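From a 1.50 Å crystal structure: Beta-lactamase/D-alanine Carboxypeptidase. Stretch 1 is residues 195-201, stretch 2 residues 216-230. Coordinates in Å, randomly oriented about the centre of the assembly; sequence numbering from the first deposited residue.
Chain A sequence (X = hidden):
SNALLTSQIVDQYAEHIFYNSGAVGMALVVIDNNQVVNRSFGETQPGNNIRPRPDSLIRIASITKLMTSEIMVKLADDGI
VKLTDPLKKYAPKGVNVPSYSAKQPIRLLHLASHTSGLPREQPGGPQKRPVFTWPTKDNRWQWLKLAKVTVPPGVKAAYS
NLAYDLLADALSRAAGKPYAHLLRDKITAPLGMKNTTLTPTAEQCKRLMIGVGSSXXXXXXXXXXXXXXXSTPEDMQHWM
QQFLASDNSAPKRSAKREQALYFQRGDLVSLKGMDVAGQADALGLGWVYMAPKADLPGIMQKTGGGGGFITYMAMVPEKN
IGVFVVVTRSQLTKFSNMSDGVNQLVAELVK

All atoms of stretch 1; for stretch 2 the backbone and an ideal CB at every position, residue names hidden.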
ATOM      1  N   ASN A 195      -7.618  14.746  -2.064  1.00 12.02           N
ATOM      2  CA  ASN A 195      -8.095  14.160  -0.813  1.00 11.87           C
ATOM      3  C   ASN A 195      -7.190  13.067  -0.267  1.00 11.71           C
ATOM      4  O   ASN A 195      -7.633  12.225   0.513  1.00 12.46           O
ATOM      5  CB  ASN A 195      -9.521  13.626  -0.989  1.00 12.13           C
ATOM      6  CG  ASN A 195     -10.543  14.728  -1.008  1.00 13.86           C
ATOM      7  OD1 ASN A 195     -10.557  15.571  -0.122  1.00 14.95           O
ATOM      8  ND2 ASN A 195     -11.379  14.756  -2.042  1.00 13.77           N
ATOM      9  N   THR A 196      -5.926  13.074  -0.684  1.00 11.15           N
ATOM     10  CA  THR A 196      -4.979  12.042  -0.268  1.00 10.91           C
ATOM     11  C   THR A 196      -4.000  12.670   0.719  1.00 10.88           C
ATOM     12  O   THR A 196      -3.259  13.599   0.370  1.00 12.09           O
ATOM     13  CB  THR A 196      -4.261  11.409  -1.483  1.00 10.20           C
ATOM     14  OG1 THR A 196      -5.235  10.794  -2.343  1.00 10.27           O
ATOM     15  CG2 THR A 196      -3.236  10.349  -1.041  1.00 11.86           C
ATOM     16  N   THR A 197      -4.024  12.188   1.960  1.00  9.46           N
ATOM     17  CA  THR A 197      -3.463  12.960   3.055  1.00  9.94           C
ATOM     18  C   THR A 197      -3.230  12.102   4.296  1.00 10.72           C
ATOM     19  O   THR A 197      -3.853  11.053   4.452  1.00 10.37           O
ATOM     20  CB  THR A 197      -4.413  14.135   3.424  1.00 12.63           C
ATOM     21  OG1 THR A 197      -3.809  14.946   4.439  1.00 14.04           O
ATOM     22  CG2 THR A 197      -5.773  13.626   3.922  1.00 13.67           C
ATOM     23  N   LEU A 198      -2.320  12.556   5.160  1.00 10.65           N
ATOM     24  CA  LEU A 198      -2.107  11.987   6.485  1.00 11.49           C
ATOM     25  C   LEU A 198      -2.716  12.895   7.541  1.00 12.73           C
ATOM     26  O   LEU A 198      -2.721  12.573   8.730  1.00 13.65           O
ATOM     27  CB  LEU A 198      -0.610  11.842   6.768  1.00 11.78           C
ATOM     28  CG  LEU A 198       0.135  10.842   5.889  1.00 10.39           C
ATOM     29  CD1 LEU A 198       1.638  11.148   5.847  1.00 11.59           C
ATOM     30  CD2 LEU A 198      -0.142   9.406   6.343  1.00 10.68           C
ATOM     31  N   THR A 199      -3.236  14.032   7.104  1.00 13.72           N
ATOM     32  CA  THR A 199      -3.754  15.028   8.027  1.00 15.20           C
ATOM     33  C   THR A 199      -5.104  15.569   7.529  1.00 14.55           C
ATOM     34  O   THR A 199      -5.212  16.727   7.112  1.00 14.55           O
ATOM     35  CB  THR A 199      -2.745  16.194   8.185  1.00 17.18           C
ATOM     36  OG1 THR A 199      -2.471  16.766   6.900  1.00 18.91           O
ATOM     37  CG2 THR A 199      -1.417  15.683   8.768  1.00 16.27           C
ATOM     38  N   PRO A 200      -6.141  14.725   7.566  1.00 13.88           N
ATOM     39  CA  PRO A 200      -7.437  15.157   7.030  1.00 14.02           C
ATOM     40  C   PRO A 200      -8.068  16.311   7.802  1.00 15.09           C
ATOM     41  O   PRO A 200      -7.902  16.445   9.022  1.00 16.37           O
ATOM     42  CB  PRO A 200      -8.303  13.898   7.137  1.00 14.59           C
ATOM     43  CG  PRO A 200      -7.667  13.102   8.239  1.00 14.48           C
ATOM     44  CD  PRO A 200      -6.188  13.357   8.110  1.00 14.25           C
ATOM     45  N   THR A 201      -8.795  17.145   7.074  1.00 15.01           N
ATOM     46  CA  THR A 201      -9.584  18.202   7.691  1.00 15.90           C
ATOM     47  C   THR A 201     -10.901  17.642   8.214  1.00 16.10           C
ATOM     48  O   THR A 201     -11.247  16.483   7.955  1.00 15.61           O
ATOM     49  CB  THR A 201      -9.936  19.271   6.668  1.00 16.47           C
ATOM     50  OG1 THR A 201     -10.750  18.679   5.645  1.00 16.91           O
ATOM     51  CG2 THR A 201      -8.670  19.856   6.045  1.00 16.02           C
ATOM     52  N   UNK A 216     -11.461   6.749  15.215  1.00 18.06           N
ATOM     53  CA  UNK A 216     -11.677   8.171  14.940  1.00 20.37           C
ATOM     54  C   UNK A 216     -10.762   8.659  13.816  1.00 19.20           C
ATOM     55  O   UNK A 216      -9.628   8.209  13.678  1.00 19.60           O
ATOM     56  CB  UNK A 216     -11.442   8.999  16.205  1.00 20.37           C
ATOM     57  N   UNK A 217     -11.281   9.586  13.023  1.00 17.54           N
ATOM     58  CA  UNK A 217     -10.552  10.141  11.900  1.00 16.20           C
ATOM     59  C   UNK A 217      -9.589  11.203  12.409  1.00 17.87           C
ATOM     60  O   UNK A 217     -10.000  12.273  12.843  1.00 21.48           O
ATOM     61  CB  UNK A 217     -11.509  10.723  10.857  1.00 16.20           C
ATOM     62  N   UNK A 218      -8.297  10.905  12.371  1.00 18.88           N
ATOM     63  CA  UNK A 218      -7.321  11.837  12.905  1.00 18.92           C
ATOM     64  C   UNK A 218      -6.024  11.829  12.137  1.00 15.55           C
ATOM     65  O   UNK A 218      -5.920  11.231  11.070  1.00 15.00           O
ATOM     66  CB  UNK A 218      -7.045  11.521  14.376  1.00 18.92           C
ATOM     67  N   UNK A 219      -5.045  12.538  12.677  1.00 15.72           N
ATOM     68  CA  UNK A 219      -3.716  12.626  12.102  1.00 14.78           C
ATOM     69  C   UNK A 219      -3.064  11.248  12.182  1.00 12.69           C
ATOM     70  O   UNK A 219      -3.009  10.640  13.253  1.00 15.23           O
ATOM     71  CB  UNK A 219      -2.872  13.682  12.819  1.00 14.78           C
ATOM     72  N   UNK A 220      -2.590  10.752  11.040  1.00 10.57           N
ATOM     73  CA  UNK A 220      -1.968   9.438  10.970  1.00 10.42           C
ATOM     74  C   UNK A 220      -0.506   9.522  10.511  1.00 10.63           C
ATOM     75  O   UNK A 220       0.065   8.542   9.991  1.00 11.35           O
ATOM     76  CB  UNK A 220      -2.763   8.536  10.024  1.00 10.42           C
ATOM     77  N   UNK A 221       0.118  10.674  10.728  1.00 11.02           N
ATOM     78  CA  UNK A 221       1.507  10.851  10.328  1.00 11.30           C
ATOM     79  C   UNK A 221       2.450   9.816  10.979  1.00 12.17           C
ATOM     80  O   UNK A 221       3.484   9.460  10.399  1.00 11.71           O
ATOM     81  CB  UNK A 221       1.963  12.267  10.686  1.00 11.30           C
ATOM     82  N   UNK A 222       2.093   9.319  12.162  1.00 10.92           N
ATOM     83  CA  UNK A 222       2.893   8.270  12.808  1.00 12.39           C
ATOM     84  C   UNK A 222       3.107   7.047  11.908  1.00 12.80           C
ATOM     85  O   UNK A 222       4.138   6.377  12.001  1.00 13.60           O
ATOM     86  CB  UNK A 222       2.217   7.833  14.109  1.00 12.39           C
ATOM     87  N   UNK A 223       2.136   6.756  11.045  1.00 11.83           N
ATOM     88  CA  UNK A 223       2.240   5.617  10.136  1.00 10.84           C
ATOM     89  C   UNK A 223       2.408   6.091   8.685  1.00 10.30           C
ATOM     90  O   UNK A 223       1.913   5.463   7.746  1.00 11.12           O
ATOM     91  CB  UNK A 223       1.005   4.723  10.263  1.00 10.84           C
ATOM     92  N   UNK A 224       3.127   7.195   8.511  1.00  9.31           N
ATOM     93  CA  UNK A 224       3.310   7.830   7.210  1.00  9.68           C
ATOM     94  C   UNK A 224       3.855   6.891   6.138  1.00  8.98           C
ATOM     95  O   UNK A 224       3.496   6.999   4.968  1.00 10.21           O
ATOM     96  CB  UNK A 224       4.251   9.027   7.356  1.00  9.68           C
ATOM     97  N   UNK A 225       4.754   6.001   6.533  1.00  9.33           N
ATOM     98  CA  UNK A 225       5.356   5.071   5.604  1.00  8.36           C
ATOM     99  C   UNK A 225       4.628   3.744   5.454  1.00  7.93           C
ATOM    100  O   UNK A 225       4.682   3.132   4.375  1.00  9.86           O
ATOM    101  CB  UNK A 225       6.798   4.800   6.038  1.00  8.36           C
ATOM    102  N   UNK A 226       3.963   3.287   6.522  1.00  8.16           N
ATOM    103  CA  UNK A 226       3.455   1.915   6.564  1.00  7.80           C
ATOM    104  C   UNK A 226       1.971   1.791   6.241  1.00  7.39           C
ATOM    105  O   UNK A 226       1.540   0.770   5.691  1.00  8.46           O
ATOM    106  CB  UNK A 226       3.714   1.319   7.949  1.00  7.80           C
ATOM    107  N   UNK A 227       1.174   2.782   6.621  1.00  8.44           N
ATOM    108  CA  UNK A 227      -0.261   2.584   6.502  1.00 10.27           C
ATOM    109  C   UNK A 227      -1.240   3.720   6.693  1.00  9.01           C
ATOM    110  O   UNK A 227      -2.438   3.504   6.549  1.00  9.72           O
ATOM    111  CB  UNK A 227      -0.649   1.503   7.513  1.00 10.27           C
ATOM    112  N   UNK A 228      -0.761   4.924   7.001  1.00  8.36           N
ATOM    113  CA  UNK A 228      -1.666   5.973   7.455  1.00  8.05           C
ATOM    114  C   UNK A 228      -2.474   6.744   6.426  1.00  9.91           C
ATOM    115  O   UNK A 228      -3.327   7.546   6.791  1.00  9.97           O
ATOM    116  CB  UNK A 228      -0.843   6.991   8.246  1.00  8.05           C
ATOM    117  N   UNK A 229      -2.196   6.546   5.141  1.00  9.99           N
ATOM    118  CA  UNK A 229      -2.735   7.463   4.135  1.00  9.60           C
ATOM    119  C   UNK A 229      -4.250   7.322   3.959  1.00 10.01           C
ATOM    120  O   UNK A 229      -4.773   6.220   3.834  1.00 10.15           O
ATOM    121  CB  UNK A 229      -2.039   7.225   2.793  1.00  9.60           C
ATOM    122  N   UNK A 230      -4.948   8.448   4.008  1.00  9.36           N
ATOM    123  CA  UNK A 230      -6.346   8.513   3.596  1.00  8.88           C
ATOM    124  C   UNK A 230      -6.392   8.895   2.126  1.00 10.35           C
ATOM    125  O   UNK A 230      -5.560   9.669   1.651  1.00  9.95           O
ATOM    126  CB  UNK A 230      -7.135   9.509   4.448  1.00  8.88           C
TER

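Position 216 has no atom of stretch 1 within 5.5 Å of its ideal CB, so nothing here restricts it; it is Arg216. At 217 CA-to-CB points toward stretch 1, and the ideal CB lies 5.2 Å from Pro200 CG, room for a short apolar or sulfur-bearing side chain. Cys217 has SG 3.7 Å from Pro200 CG, and is bonded covalently to a group elsewhere in the structure. Position 218 points away, and phi/psi of -146/-172 does not demand glycine; it is Gly218.

At 219 CA-to-CB runs sideways, the ideal CB 4.7 Å from Thr199 CG2, and a polar or small apolar residue is plausible. Asn219 brings ND2 to 3.5 Å from Thr199 CG2. Asn219 OD1 accepts from the backbone N of 221 at 2.9 Å.

The backbone N of 220 donates to Leu198 O (2.9 Å, 172°), a bond closed to proline. Its CB is also sideways, and a small polar group could reach the backbone O of 228. Thr220 OG1 donates to the backbone O of 228 at 2.6 Å, and lies 3.6 Å from Leu198 CD2.

Position 221 opens a 3-10 segment, its ideal CB 4.7 Å from Leu198 CB; a medium apolar residue suits. Val221 places CG2 3.7 Å from both Leu198 CB and Thr199 CG2. Positions 222 and 223 have no stretch 1 atom near their CBs, leaving the choice open: Ala222 and Ala223. At 224 the ideal CB is already 3.7 Å from Leu198 CD1, favouring a small residue; Ala224 makes that contact.

Nothing of stretch 1 lies within 5.5 Å of the ideal CBs of 225, 226 and 227. Most residues can adopt the helical phi/psi of 225 and 226; the rarer -170/-1 of 227 comes easily to glycine. They are Gly225, Ser226 and Gly227. At 228 an ideal CB would lie 3.2 Å from Leu198 CD2 and clash with Thr220 O at 2.5 Å, indicating glycine. Gly228 C lies 3.5 Å from Leu198 CD2.

The ideal CB of 229 is 4.6 Å from Leu198 CD2 and 5.1 Å from Thr196 CG2, inviting a branched apolar side chain. Ile229 reaches both, CG1 to Leu198 CD2 at 3.8 Å and CG2 to Thr196 CG2 at 3.5 Å.

Position 230 pairs with Thr197 in a single antiparallel bridge: Thr197 N to its O, 3.0 Å, and its N to Thr197 O, 2.9 Å. With Pro200 CG 5.2 Å from the ideal CB, a large apolar or aromatic residue fits. Tyr230 presents a ring face to Pro200 CG, 3.9 Å from the ring centroid and 25° off the normal, a CH-pi contact; Tyr230 OH donates to Gly218 O at 2.7 Å.

Stretch 2 (216-230) RCGNTVAAAGSGGIY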
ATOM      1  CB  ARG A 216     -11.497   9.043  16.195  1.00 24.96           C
ATOM      2  CG  ARG A 216     -10.076   9.149  16.704  1.00 30.85           C
ATOM      3  CD  ARG A 216      -9.951  10.253  17.775  1.00 35.99           C
ATOM      4  NE  ARG A 216     -10.099  11.584  17.190  1.00 39.95           N
ATOM      5  CZ  ARG A 216      -9.080  12.347  16.794  1.00 42.49           C
ATOM      6  NH1 ARG A 216      -7.830  11.922  16.938  1.00 43.66           N
ATOM      7  NH2 ARG A 216      -9.307  13.538  16.258  1.00 42.64           N
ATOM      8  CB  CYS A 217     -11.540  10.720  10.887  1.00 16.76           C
ATOM      9  SG  CYS A 217     -10.790  11.461   9.416  1.00 17.57           S
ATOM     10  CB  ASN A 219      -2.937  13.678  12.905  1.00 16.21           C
ATOM     11  CG  ASN A 219      -1.484  13.830  12.470  1.00 17.52           C
ATOM     12  OD1 ASN A 219      -0.736  12.858  12.390  1.00 18.50           O
ATOM     13  ND2 ASN A 219      -1.072  15.072  12.227  1.00 18.46           N
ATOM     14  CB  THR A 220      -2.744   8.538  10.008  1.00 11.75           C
ATOM     15  OG1 THR A 220      -2.871   9.201   8.746  1.00 11.01           O
ATOM     16  CG2 THR A 220      -4.149   8.195  10.565  1.00 12.45           C
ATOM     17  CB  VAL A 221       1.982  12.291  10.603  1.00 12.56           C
ATOM     18  CG1 VAL A 221       3.507  12.407  10.437  1.00 15.33           C
ATOM     19  CG2 VAL A 221       1.260  13.250   9.684  1.00 12.94           C
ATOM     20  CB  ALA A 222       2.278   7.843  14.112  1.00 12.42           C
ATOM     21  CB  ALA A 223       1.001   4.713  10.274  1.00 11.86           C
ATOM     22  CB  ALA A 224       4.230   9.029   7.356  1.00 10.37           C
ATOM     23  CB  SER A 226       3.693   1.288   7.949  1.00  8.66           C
ATOM     24  OG  SER A 226       2.981   1.993   8.940  1.00  9.31           O
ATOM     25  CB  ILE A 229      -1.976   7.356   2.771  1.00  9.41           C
ATOM     26  CG1 ILE A 229      -0.531   7.848   2.922  1.00  8.75           C
ATOM     27  CG2 ILE A 229      -2.716   8.135   1.657  1.00  9.70           C
ATOM     28  CD1 ILE A 229       0.303   7.645   1.664  1.00 10.05           C
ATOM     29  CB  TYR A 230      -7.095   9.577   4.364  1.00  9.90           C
ATOM     30  CG  TYR A 230      -7.155   9.442   5.862  1.00  9.73           C
ATOM     31  CD1 TYR A 230      -8.263   8.847   6.486  1.00 10.46           C
ATOM     32  CD2 TYR A 230      -6.151   9.968   6.677  1.00 10.44           C
ATOM     33  CE1 TYR A 230      -8.352   8.758   7.855  1.00 11.00           C
ATOM     34  CE2 TYR A 230      -6.238   9.877   8.074  1.00 11.83           C
ATOM     35  CZ  TYR A 230      -7.343   9.296   8.649  1.00 11.96           C
ATOM     36  OH  TYR A 230      -7.438   9.213  10.025  1.00 13.85           O
TER
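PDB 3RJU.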